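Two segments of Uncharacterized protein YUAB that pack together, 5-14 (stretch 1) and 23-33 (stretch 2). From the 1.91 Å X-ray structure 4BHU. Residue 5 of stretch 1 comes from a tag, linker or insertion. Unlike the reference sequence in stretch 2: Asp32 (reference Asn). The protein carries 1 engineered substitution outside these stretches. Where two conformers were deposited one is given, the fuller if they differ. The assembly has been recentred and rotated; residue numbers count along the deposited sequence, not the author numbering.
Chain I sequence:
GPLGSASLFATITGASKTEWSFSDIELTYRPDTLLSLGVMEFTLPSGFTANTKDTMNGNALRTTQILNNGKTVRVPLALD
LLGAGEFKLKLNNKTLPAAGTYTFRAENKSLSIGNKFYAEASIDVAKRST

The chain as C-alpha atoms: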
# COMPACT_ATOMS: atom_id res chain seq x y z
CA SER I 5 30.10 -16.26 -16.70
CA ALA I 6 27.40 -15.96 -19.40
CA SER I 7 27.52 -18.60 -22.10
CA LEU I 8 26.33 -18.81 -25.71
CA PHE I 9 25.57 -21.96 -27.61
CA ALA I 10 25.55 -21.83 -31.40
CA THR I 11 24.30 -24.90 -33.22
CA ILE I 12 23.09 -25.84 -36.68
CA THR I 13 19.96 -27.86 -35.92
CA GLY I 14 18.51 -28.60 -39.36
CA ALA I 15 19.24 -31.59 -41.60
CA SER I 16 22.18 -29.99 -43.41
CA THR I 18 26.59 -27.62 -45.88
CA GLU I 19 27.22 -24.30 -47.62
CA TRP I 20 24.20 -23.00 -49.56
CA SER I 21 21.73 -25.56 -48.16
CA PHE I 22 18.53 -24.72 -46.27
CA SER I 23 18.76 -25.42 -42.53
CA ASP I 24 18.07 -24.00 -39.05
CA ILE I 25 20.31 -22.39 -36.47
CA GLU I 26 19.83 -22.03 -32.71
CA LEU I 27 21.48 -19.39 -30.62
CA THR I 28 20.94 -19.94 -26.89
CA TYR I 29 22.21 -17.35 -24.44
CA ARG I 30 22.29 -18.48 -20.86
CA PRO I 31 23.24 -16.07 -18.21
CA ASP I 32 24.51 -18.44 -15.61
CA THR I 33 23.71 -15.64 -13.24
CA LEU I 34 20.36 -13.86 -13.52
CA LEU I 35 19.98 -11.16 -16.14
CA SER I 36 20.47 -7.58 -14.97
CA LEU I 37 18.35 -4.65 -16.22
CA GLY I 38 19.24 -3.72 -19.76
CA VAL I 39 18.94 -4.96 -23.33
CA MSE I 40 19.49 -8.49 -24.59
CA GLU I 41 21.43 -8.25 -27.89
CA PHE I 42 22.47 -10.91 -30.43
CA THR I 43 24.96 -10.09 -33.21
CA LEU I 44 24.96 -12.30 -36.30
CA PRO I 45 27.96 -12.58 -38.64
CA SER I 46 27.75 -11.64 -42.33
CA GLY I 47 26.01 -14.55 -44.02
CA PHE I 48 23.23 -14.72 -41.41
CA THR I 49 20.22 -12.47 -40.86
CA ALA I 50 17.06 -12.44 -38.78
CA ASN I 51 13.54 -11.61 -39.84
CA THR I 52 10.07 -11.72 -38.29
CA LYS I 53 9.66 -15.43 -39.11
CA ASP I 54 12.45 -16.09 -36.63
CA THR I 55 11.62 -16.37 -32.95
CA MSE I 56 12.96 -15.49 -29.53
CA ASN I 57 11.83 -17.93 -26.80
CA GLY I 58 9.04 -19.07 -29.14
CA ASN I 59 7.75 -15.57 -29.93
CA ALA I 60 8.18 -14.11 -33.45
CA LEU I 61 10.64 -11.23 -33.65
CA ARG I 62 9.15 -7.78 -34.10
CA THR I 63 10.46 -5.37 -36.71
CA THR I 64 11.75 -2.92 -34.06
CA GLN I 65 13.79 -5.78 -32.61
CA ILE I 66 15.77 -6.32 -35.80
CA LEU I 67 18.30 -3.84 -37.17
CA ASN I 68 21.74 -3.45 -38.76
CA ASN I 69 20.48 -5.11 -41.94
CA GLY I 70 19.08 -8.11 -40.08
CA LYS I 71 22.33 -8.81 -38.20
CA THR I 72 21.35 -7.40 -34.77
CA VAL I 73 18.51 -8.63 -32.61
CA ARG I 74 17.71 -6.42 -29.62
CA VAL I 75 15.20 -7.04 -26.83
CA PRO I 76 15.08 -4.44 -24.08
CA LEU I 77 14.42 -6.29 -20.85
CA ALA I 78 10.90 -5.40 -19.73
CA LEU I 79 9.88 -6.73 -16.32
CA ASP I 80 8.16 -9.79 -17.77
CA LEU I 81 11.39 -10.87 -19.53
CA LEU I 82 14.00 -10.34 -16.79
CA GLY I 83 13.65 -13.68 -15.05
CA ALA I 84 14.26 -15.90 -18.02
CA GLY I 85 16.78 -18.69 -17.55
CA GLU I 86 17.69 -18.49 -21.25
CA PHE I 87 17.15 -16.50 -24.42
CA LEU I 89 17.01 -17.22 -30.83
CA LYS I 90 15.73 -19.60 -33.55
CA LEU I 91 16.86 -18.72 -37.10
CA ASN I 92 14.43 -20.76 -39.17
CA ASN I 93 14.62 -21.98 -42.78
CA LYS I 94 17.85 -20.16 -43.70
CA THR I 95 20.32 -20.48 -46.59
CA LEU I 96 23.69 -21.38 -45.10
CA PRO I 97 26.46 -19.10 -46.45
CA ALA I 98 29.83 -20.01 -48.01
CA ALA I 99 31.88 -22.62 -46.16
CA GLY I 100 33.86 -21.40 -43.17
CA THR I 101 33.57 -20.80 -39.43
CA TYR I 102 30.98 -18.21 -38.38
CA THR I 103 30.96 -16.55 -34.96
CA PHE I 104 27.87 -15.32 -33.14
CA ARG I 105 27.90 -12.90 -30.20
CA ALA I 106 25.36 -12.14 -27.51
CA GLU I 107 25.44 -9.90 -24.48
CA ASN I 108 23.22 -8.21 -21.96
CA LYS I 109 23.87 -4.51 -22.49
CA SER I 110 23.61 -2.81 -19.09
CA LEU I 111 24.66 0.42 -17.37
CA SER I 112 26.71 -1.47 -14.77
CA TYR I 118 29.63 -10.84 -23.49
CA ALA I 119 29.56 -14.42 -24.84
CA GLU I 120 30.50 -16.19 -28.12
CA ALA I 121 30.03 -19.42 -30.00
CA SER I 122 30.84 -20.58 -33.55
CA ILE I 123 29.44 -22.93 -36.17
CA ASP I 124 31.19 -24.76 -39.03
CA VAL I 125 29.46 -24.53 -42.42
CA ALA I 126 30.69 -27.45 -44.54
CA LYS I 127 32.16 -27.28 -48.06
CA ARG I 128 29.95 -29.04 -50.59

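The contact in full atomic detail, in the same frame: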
# COMPACT_ATOMS: atom_id res chain seq x y z
N SER I 5 31.04 -17.35 -16.48
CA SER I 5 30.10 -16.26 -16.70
C SER I 5 29.02 -16.67 -17.71
O SER I 5 28.70 -17.85 -17.84
CB SER I 5 30.84 -14.99 -17.14
OG SER I 5 31.81 -15.27 -18.15
N ALA I 6 28.43 -15.68 -18.40
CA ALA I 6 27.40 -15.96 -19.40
C ALA I 6 27.96 -16.86 -20.48
O ALA I 6 29.15 -16.77 -20.82
CB ALA I 6 26.88 -14.66 -20.01
N SER I 7 27.12 -17.73 -21.01
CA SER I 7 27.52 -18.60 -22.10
C SER I 7 26.60 -18.44 -23.32
O SER I 7 25.44 -18.03 -23.19
CB SER I 7 27.53 -20.06 -21.64
OG SER I 7 26.21 -20.52 -21.45
N LEU I 8 27.13 -18.76 -24.50
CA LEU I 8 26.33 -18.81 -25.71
C LEU I 8 26.59 -20.11 -26.42
O LEU I 8 27.73 -20.55 -26.56
CB LEU I 8 26.63 -17.63 -26.65
CG LEU I 8 25.86 -17.68 -27.98
CD1 LEU I 8 24.37 -17.49 -27.79
CD2 LEU I 8 26.41 -16.65 -28.97
N PHE I 9 25.50 -20.74 -26.84
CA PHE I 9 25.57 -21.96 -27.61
C PHE I 9 25.08 -21.65 -29.01
O PHE I 9 23.99 -21.09 -29.18
CB PHE I 9 24.70 -23.03 -26.98
CG PHE I 9 25.09 -23.37 -25.58
CD1 PHE I 9 26.16 -24.22 -25.33
CD2 PHE I 9 24.40 -22.83 -24.50
CE1 PHE I 9 26.53 -24.53 -24.04
CE2 PHE I 9 24.77 -23.14 -23.20
CZ PHE I 9 25.84 -23.98 -22.97
N ALA I 10 25.88 -22.03 -30.00
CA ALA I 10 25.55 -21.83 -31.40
C ALA I 10 25.55 -23.19 -32.09
O ALA I 10 26.56 -23.87 -32.12
CB ALA I 10 26.57 -20.90 -32.05
N THR I 11 24.41 -23.59 -32.62
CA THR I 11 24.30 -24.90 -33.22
C THR I 11 23.44 -24.88 -34.47
O THR I 11 22.39 -24.24 -34.52
CB THR I 11 23.71 -25.92 -32.22
OG1 THR I 11 24.59 -26.07 -31.10
CG2 THR I 11 23.49 -27.27 -32.89
N ILE I 12 23.89 -25.60 -35.49
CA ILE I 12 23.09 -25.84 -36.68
C ILE I 12 22.20 -27.04 -36.38
O ILE I 12 22.71 -28.13 -36.14
CB ILE I 12 23.97 -26.14 -37.91
CG1 ILE I 12 24.93 -24.97 -38.18
CG2 ILE I 12 23.09 -26.43 -39.12
CD1 ILE I 12 26.00 -25.26 -39.28
N THR I 13 20.89 -26.84 -36.39
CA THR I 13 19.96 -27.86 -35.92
C THR I 13 19.16 -28.55 -37.02
O THR I 13 18.50 -29.56 -36.77
CB THR I 13 18.95 -27.27 -34.92
OG1 THR I 13 18.16 -26.28 -35.59
CG2 THR I 13 19.67 -26.64 -33.73
N GLY I 14 19.22 -28.01 -38.24
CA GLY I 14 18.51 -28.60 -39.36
C GLY I 14 19.25 -29.80 -39.94
O GLY I 14 20.36 -30.13 -39.51
N SER I 23 18.63 -24.79 -43.84
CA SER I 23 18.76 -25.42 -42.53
C SER I 23 18.23 -24.48 -41.44
O SER I 23 17.58 -23.48 -41.75
CB SER I 23 20.23 -25.78 -42.27
OG SER I 23 20.37 -26.65 -41.15
N ASP I 24 18.50 -24.81 -40.18
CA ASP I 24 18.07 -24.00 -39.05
C ASP I 24 19.24 -23.83 -38.11
O ASP I 24 20.09 -24.73 -37.97
CB ASP I 24 16.93 -24.66 -38.26
CG ASP I 24 15.77 -25.09 -39.14
OD1 ASP I 24 15.14 -24.24 -39.80
OD2 ASP I 24 15.47 -26.30 -39.12
N ILE I 25 19.28 -22.67 -37.45
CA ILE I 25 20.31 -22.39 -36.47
C ILE I 25 19.65 -22.00 -35.14
O ILE I 25 18.58 -21.37 -35.12
CB ILE I 25 21.28 -21.27 -36.94
CG1 ILE I 25 21.74 -21.54 -38.38
CG2 ILE I 25 22.49 -21.15 -36.01
CD1 ILE I 25 20.77 -21.02 -39.45
N GLU I 26 20.29 -22.41 -34.04
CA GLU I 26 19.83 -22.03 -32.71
C GLU I 26 20.92 -21.32 -31.96
O GLU I 26 22.02 -21.86 -31.77
CB GLU I 26 19.36 -23.25 -31.90
CG GLU I 26 17.97 -23.71 -32.28
CD GLU I 26 17.38 -24.75 -31.32
OE1 GLU I 26 18.01 -25.05 -30.27
OE2 GLU I 26 16.29 -25.27 -31.63
N LEU I 27 20.61 -20.11 -31.52
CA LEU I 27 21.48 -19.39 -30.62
C LEU I 27 20.81 -19.32 -29.25
O LEU I 27 19.70 -18.78 -29.11
CB LEU I 27 21.78 -18.00 -31.15
CG LEU I 27 22.19 -18.00 -32.63
CD1 LEU I 27 22.27 -16.58 -33.12
CD2 LEU I 27 23.51 -18.73 -32.82
N THR I 28 21.49 -19.88 -28.25
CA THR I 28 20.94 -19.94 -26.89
C THR I 28 21.86 -19.27 -25.89
O THR I 28 22.94 -19.76 -25.59
CB THR I 28 20.71 -21.39 -26.46
OG1 THR I 28 19.85 -22.03 -27.40
CG2 THR I 28 20.08 -21.42 -25.06
N TYR I 29 21.43 -18.10 -25.41
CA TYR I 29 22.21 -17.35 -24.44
C TYR I 29 21.71 -17.72 -23.07
O TYR I 29 20.50 -17.67 -22.79
CB TYR I 29 22.02 -15.85 -24.67
CG TYR I 29 22.76 -14.94 -23.72
CD1 TYR I 29 24.11 -14.71 -23.87
CD2 TYR I 29 22.08 -14.27 -22.71
CE1 TYR I 29 24.77 -13.85 -23.03
CE2 TYR I 29 22.72 -13.41 -21.87
CZ TYR I 29 24.07 -13.21 -22.03
OH TYR I 29 24.71 -12.35 -21.18
N ARG I 30 22.64 -18.12 -22.22
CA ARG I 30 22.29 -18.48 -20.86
C ARG I 30 23.10 -17.66 -19.91
O ARG I 30 24.31 -17.88 -19.77
CB ARG I 30 22.56 -19.95 -20.61
CG ARG I 30 21.47 -20.85 -21.16
CD ARG I 30 21.61 -22.23 -20.60
NE ARG I 30 20.79 -23.20 -21.30
CZ ARG I 30 21.01 -24.52 -21.28
NH1 ARG I 30 22.04 -25.01 -20.59
NH2 ARG I 30 20.21 -25.34 -21.94
N PRO I 31 22.47 -16.67 -19.28
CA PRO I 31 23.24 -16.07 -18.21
C PRO I 31 23.35 -17.21 -17.22
O PRO I 31 22.42 -18.01 -17.08
CB PRO I 31 22.34 -14.94 -17.72
CG PRO I 31 20.96 -15.45 -17.97
CD PRO I 31 21.04 -16.33 -19.20
N ASP I 32 24.47 -17.36 -16.57
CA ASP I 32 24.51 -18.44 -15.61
C ASP I 32 24.25 -17.80 -14.25
O ASP I 32 23.93 -18.48 -13.28
CB ASP I 32 25.79 -19.25 -15.77
CG ASP I 32 25.86 -19.91 -17.14
OD1 ASP I 32 24.92 -20.67 -17.48
OD2 ASP I 32 26.81 -19.62 -17.91
N THR I 33 24.36 -16.48 -14.23
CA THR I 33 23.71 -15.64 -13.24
C THR I 33 22.28 -15.33 -13.70
O THR I 33 21.78 -15.91 -14.67
CB THR I 33 24.47 -14.32 -13.08
OG1 THR I 33 24.37 -13.57 -14.31
CG2 THR I 33 25.95 -14.57 -12.74
O HOH W 1 15.99 -25.22 -34.16

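The two stretches are neighbouring antiparallel strands, residues 7-12 against 23-30, whose directions differ by 169° and whose axes approach to 4.7 Å. Together they bury 857 Å² of surface.

Backbone hydrogen bonds set the register. Three residue pairs form narrow two-bond rings: Ser7 N to Arg30 O (3.1 Å) with Arg30 N to Ser7 O (3.0 Å), Phe9 N to Thr28 O (3.0 Å) with Thr28 N to Phe9 O (2.9 Å), and Thr11 N to Glu26 O (3.1 Å) with Glu26 N to Thr11 O (2.8 Å). N-H...O angles of 157° to 175° make these bonds nearly straight. Alternating with them are the non-hydrogen-bonded pairs Leu8-Tyr29 and Ala10-Leu27, with Ile12-Ile25 following Thr11-Glu26; here alpha carbons come closer and CA-H groups point at carbonyls across the gap, as in Leu27 CA to Phe9 O at 3.4 Å. The ladder continues past the strand end with Thr13 N to Asp24 O (2.8 Å); the same carbonyl also receives a weak bond from Gly14 N (3.4 Å). Glycine suits this close approach: a beta carbon on Gly14 would point toward the other stretch and clash with Ser23 OG and Asp24 N.

Alternation along the strands sends side chains to two faces. One carries Leu8, Ala10, Ile12, Ile25, Leu27 and Tyr29, nearly all buried, and its contacts are mainly apolar. Leu8 CD1 lies 4.3 Å from Leu27 CB and 4.2 Å from Tyr29 CB, while the small methyl Ala10 CB meets Leu27 CD2 at 3.8 Å. Just before the strand, Ala6 CB packs against Tyr29 CZ at 3.8 Å and lies 3.4 Å from Tyr29 OH, so the methyl sits at the hydroxyl end of the ring.

The other face carries Ser7, Phe9, Thr11, Glu26, Thr28 and Arg30, a more polar set. Beta-branched Thr11 and Thr28 are well suited to extended backbone. Phe9 is exposed here, and Arg30 CD lies at the edge of its ring, near the ring plane, 4.2 Å from Phe9 CE2; CE2 also lies over one face of the guanidinium. Thus a long, flexible side chain supplies both methylenes and a flat cation beside an aromatic ring.

A water links the stretches near one end. It joins Thr13 OG1 (2.8 Å from its O) to Glu26 OE2 (2.5 Å from its O), donating to the carboxylate, while Thr13 CG2 touches Glu26 CG at 3.7 Å. At the other end, Asp32, which differs from the reference sequence, approaches the tag residue Ser5: Asp32 OD2 lies 2.6 Å from Ser5 O.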